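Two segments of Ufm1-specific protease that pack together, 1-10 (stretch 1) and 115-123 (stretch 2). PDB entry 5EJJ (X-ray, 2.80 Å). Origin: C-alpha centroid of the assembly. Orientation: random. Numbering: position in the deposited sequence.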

# COMPACT_ATOMS: atom_id res chain seq x y z
N ASN A 1 18.89 -17.55 -25.40
CA ASN A 1 17.63 -17.23 -26.07
C ASN A 1 16.39 -17.57 -25.24
O ASN A 1 15.87 -18.69 -25.27
CB ASN A 1 17.55 -17.92 -27.44
CG ASN A 1 16.61 -17.21 -28.40
OD1 ASN A 1 15.38 -17.37 -28.32
ND2 ASN A 1 17.18 -16.41 -29.30
N GLU A 2 15.90 -16.57 -24.51
CA GLU A 2 14.79 -16.75 -23.58
C GLU A 2 14.20 -15.36 -23.33
O GLU A 2 14.93 -14.38 -23.24
CB GLU A 2 15.31 -17.37 -22.28
CG GLU A 2 16.58 -16.69 -21.77
CD GLU A 2 17.12 -17.29 -20.47
OE1 GLU A 2 17.87 -16.58 -19.77
OE2 GLU A 2 16.81 -18.46 -20.16
N LEU A 3 12.88 -15.27 -23.22
CA LEU A 3 12.26 -13.97 -23.04
C LEU A 3 12.02 -13.63 -21.58
O LEU A 3 11.30 -14.34 -20.88
CB LEU A 3 10.91 -13.91 -23.75
CG LEU A 3 10.91 -14.08 -25.25
CD1 LEU A 3 9.51 -13.75 -25.76
CD2 LEU A 3 12.01 -13.20 -25.86
N TRP A 4 12.60 -12.52 -21.15
CA TRP A 4 12.29 -11.95 -19.87
C TRP A 4 11.43 -10.75 -20.08
O TRP A 4 11.52 -10.09 -21.11
CB TRP A 4 13.56 -11.57 -19.14
CG TRP A 4 14.20 -12.74 -18.54
CD1 TRP A 4 14.96 -13.67 -19.17
CD2 TRP A 4 14.11 -13.15 -17.18
NE1 TRP A 4 15.37 -14.63 -18.29
CE2 TRP A 4 14.86 -14.34 -17.05
CE3 TRP A 4 13.48 -12.63 -16.05
CZ2 TRP A 4 15.00 -15.02 -15.84
CZ3 TRP A 4 13.62 -13.30 -14.84
CH2 TRP A 4 14.37 -14.48 -14.75
N PHE A 5 10.59 -10.46 -19.11
CA PHE A 5 9.71 -9.32 -19.16
C PHE A 5 10.00 -8.43 -17.98
O PHE A 5 10.31 -8.90 -16.90
CB PHE A 5 8.27 -9.78 -19.17
CG PHE A 5 7.94 -10.63 -20.35
CD1 PHE A 5 8.30 -11.98 -20.38
CD2 PHE A 5 7.29 -10.08 -21.46
CE1 PHE A 5 8.01 -12.77 -21.50
CE2 PHE A 5 6.99 -10.85 -22.56
CZ PHE A 5 7.35 -12.20 -22.58
N ILE A 6 9.90 -7.13 -18.21
CA ILE A 6 10.18 -6.16 -17.17
C ILE A 6 9.31 -4.92 -17.35
O ILE A 6 8.86 -4.59 -18.46
CB ILE A 6 11.67 -5.80 -17.20
CG1 ILE A 6 12.06 -4.98 -15.99
CG2 ILE A 6 12.02 -5.12 -18.50
CD1 ILE A 6 13.55 -4.67 -15.94
N ASP A 7 9.02 -4.24 -16.24
CA ASP A 7 8.38 -2.95 -16.33
C ASP A 7 9.46 -1.88 -16.19
O ASP A 7 9.80 -1.47 -15.07
CB ASP A 7 7.32 -2.81 -15.25
CG ASP A 7 6.49 -1.54 -15.38
OD1 ASP A 7 7.01 -0.51 -15.86
OD2 ASP A 7 5.30 -1.57 -14.98
N ALA A 8 10.00 -1.45 -17.34
CA ALA A 8 11.06 -0.45 -17.37
C ALA A 8 10.70 0.90 -16.72
O ALA A 8 11.54 1.50 -16.06
CB ALA A 8 11.56 -0.26 -18.75
N GLN A 9 9.47 1.38 -16.90
CA GLN A 9 9.07 2.64 -16.26
C GLN A 9 9.28 2.52 -14.77
O GLN A 9 9.91 3.39 -14.15
CB GLN A 9 7.60 3.00 -16.50
CG GLN A 9 7.14 3.15 -17.96
CD GLN A 9 7.82 4.30 -18.71
OE1 GLN A 9 8.73 4.97 -18.18
NE2 GLN A 9 7.39 4.53 -19.96
N ALA A 10 8.74 1.43 -14.22
CA ALA A 10 8.78 1.15 -12.79
C ALA A 10 10.23 1.20 -12.31
O ALA A 10 10.55 1.89 -11.34
CB ALA A 10 8.15 -0.16 -12.52
N VAL A 115 19.05 -7.34 -24.93
CA VAL A 115 18.27 -7.99 -25.99
C VAL A 115 17.22 -9.02 -25.53
O VAL A 115 16.18 -9.17 -26.18
CB VAL A 115 19.16 -8.60 -27.14
CG1 VAL A 115 20.18 -7.60 -27.60
CG2 VAL A 115 19.84 -9.86 -26.68
N MET A 116 17.48 -9.71 -24.44
CA MET A 116 16.51 -10.73 -24.05
C MET A 116 15.33 -10.19 -23.24
O MET A 116 14.38 -10.92 -22.97
CB MET A 116 17.17 -11.96 -23.41
CG MET A 116 17.93 -11.74 -22.12
SD MET A 116 18.26 -13.34 -21.33
CE MET A 116 19.52 -12.89 -20.12
N PHE A 117 15.35 -8.90 -22.91
CA PHE A 117 14.23 -8.31 -22.18
C PHE A 117 13.18 -7.64 -23.03
O PHE A 117 13.49 -7.09 -24.08
CB PHE A 117 14.74 -7.35 -21.11
CG PHE A 117 15.41 -8.05 -20.00
CD1 PHE A 117 16.70 -8.52 -20.15
CD2 PHE A 117 14.74 -8.28 -18.81
CE1 PHE A 117 17.33 -9.20 -19.14
CE2 PHE A 117 15.36 -8.96 -17.78
CZ PHE A 117 16.66 -9.42 -17.95
N ASN A 118 11.93 -7.69 -22.57
CA ASN A 118 10.80 -7.02 -23.20
C ASN A 118 10.10 -6.10 -22.23
O ASN A 118 9.73 -6.55 -21.17
CB ASN A 118 9.76 -8.03 -23.65
CG ASN A 118 10.13 -8.72 -24.92
OD1 ASN A 118 11.21 -9.31 -25.03
ND2 ASN A 118 9.22 -8.68 -25.90
N ASN A 119 9.89 -4.84 -22.60
CA ASN A 119 9.12 -3.93 -21.75
C ASN A 119 7.63 -4.27 -21.62
O ASN A 119 6.99 -4.63 -22.59
CB ASN A 119 9.24 -2.49 -22.22
CG ASN A 119 8.45 -1.55 -21.35
OD1 ASN A 119 8.87 -1.20 -20.25
ND2 ASN A 119 7.27 -1.18 -21.80
N GLU A 120 7.08 -4.13 -20.43
CA GLU A 120 5.72 -4.55 -20.22
C GLU A 120 5.19 -3.87 -18.98
O GLU A 120 5.94 -3.63 -18.04
CB GLU A 120 5.67 -6.06 -20.05
CG GLU A 120 4.63 -6.59 -19.08
CD GLU A 120 4.42 -8.09 -19.24
OE1 GLU A 120 4.18 -8.50 -20.41
OE2 GLU A 120 4.51 -8.84 -18.21
N HIS A 121 3.91 -3.52 -18.99
CA HIS A 121 3.35 -2.82 -17.86
C HIS A 121 2.77 -3.90 -16.97
O HIS A 121 1.63 -4.31 -17.15
CB HIS A 121 2.33 -1.76 -18.32
CG HIS A 121 1.65 -1.04 -17.20
ND1 HIS A 121 2.34 -0.51 -16.12
CD2 HIS A 121 0.34 -0.75 -16.98
CE1 HIS A 121 1.49 0.06 -15.29
NE2 HIS A 121 0.27 -0.07 -15.79
N VAL A 122 3.59 -4.39 -16.04
CA VAL A 122 3.25 -5.51 -15.18
C VAL A 122 2.16 -5.12 -14.21
O VAL A 122 2.25 -4.05 -13.58
CB VAL A 122 4.46 -5.93 -14.34
CG1 VAL A 122 4.12 -7.17 -13.51
CG2 VAL A 122 5.68 -6.13 -15.23
N LEU A 123 1.14 -5.99 -14.08
CA LEU A 123 -0.08 -5.71 -13.31
C LEU A 123 -0.19 -6.53 -12.03
O LEU A 123 0.41 -7.61 -11.93
CB LEU A 123 -1.31 -6.02 -14.17
CG LEU A 123 -1.47 -5.31 -15.52
CD1 LEU A 123 -2.65 -5.88 -16.28
CD2 LEU A 123 -1.62 -3.82 -15.35
O HOH W 1 7.61 0.09 -18.55

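Although more than a hundred residues apart in sequence, the two stretches lie side by side as neighbouring parallel strands, Trp4 to Ile6 against Phe117 to Asn119, and together bury about 770 Å² of surface. Parallel pairing makes the hydrogen bonds alternate along stretch 1. Trp4 N donates to Met116 O (3.0 Å) and Trp4 O accepts from Asn118 N (2.8 Å); one turn of the zigzag later, Ile6 N donates to Asn118 O (3.0 Å) and Ile6 O accepts from Glu120 N (2.7 Å), this last bond weak because it is bent. Between these bonds, CA-H groups fill the gaps beside the carbonyls, as where Phe5 CA lies 3.4 Å from Asn118 O.

Side chains project to alternate faces. On one, Trp4, Ile6 and Phe117 form a buried apolar cluster. The flat ring of Phe117 offers a shallow seat, and Trp4 fills it with its methylene: Trp4 CB sits over the ring face, 3.4 Å from Phe117 CE2. The indole stands further off on the same side, the two planes inclined at 34°. Ile6, branched at its beta carbon, brings a methyl close to the same ring, with Ile6 CG2 4.2 Å from Phe117 CD2. Beside the five-membered ring of the indole, the long, flexible Met116 reaches back so that its SD lies 4.0 Å from Trp4 CD1; a thioether, large and polarizable, suits a place beside an aromatic ring. Glu2 lies beside this sulfur, its OE1 3.6 Å from Met116 SD and accepting a weak hydrogen bond from Trp4 NE1 at 3.5 Å.

The opposite face is more open. Here the Phe5 ring lies across its neighbours, with Phe5 CD2 3.9 Å from Asn118 CB and 3.6 Å from Glu120 OE1, so that the ring packs against the aliphatic root of Asn118, while the carboxylate of Glu120 comes near a ring C-H, whose slight positive charge tolerates an oxygen.

Beyond the strands, polar groups finish the joint where a helix begins. Asp7 is the N-cap: its short carboxylate accepts from Ala10 N at OD1 (3.1 Å), while OD2 receives weak hydrogen bonds from His121 ND1 (3.3 Å) and Val122 N (3.5 Å). Its methylene meets a bump from stretch 2, Val122 CG2 lying 3.7 Å from Asp7 CB. Asn119 tucks its amide against the small Ala8, where Asn119 OD1 accepts from Ala8 N (3.1 Å) and lies just 3.2 Å from Ala8 CB. A water fills the remaining hollow, donating to Asp7 OD1 and Asn119 OD1 and accepting from Gln9 N.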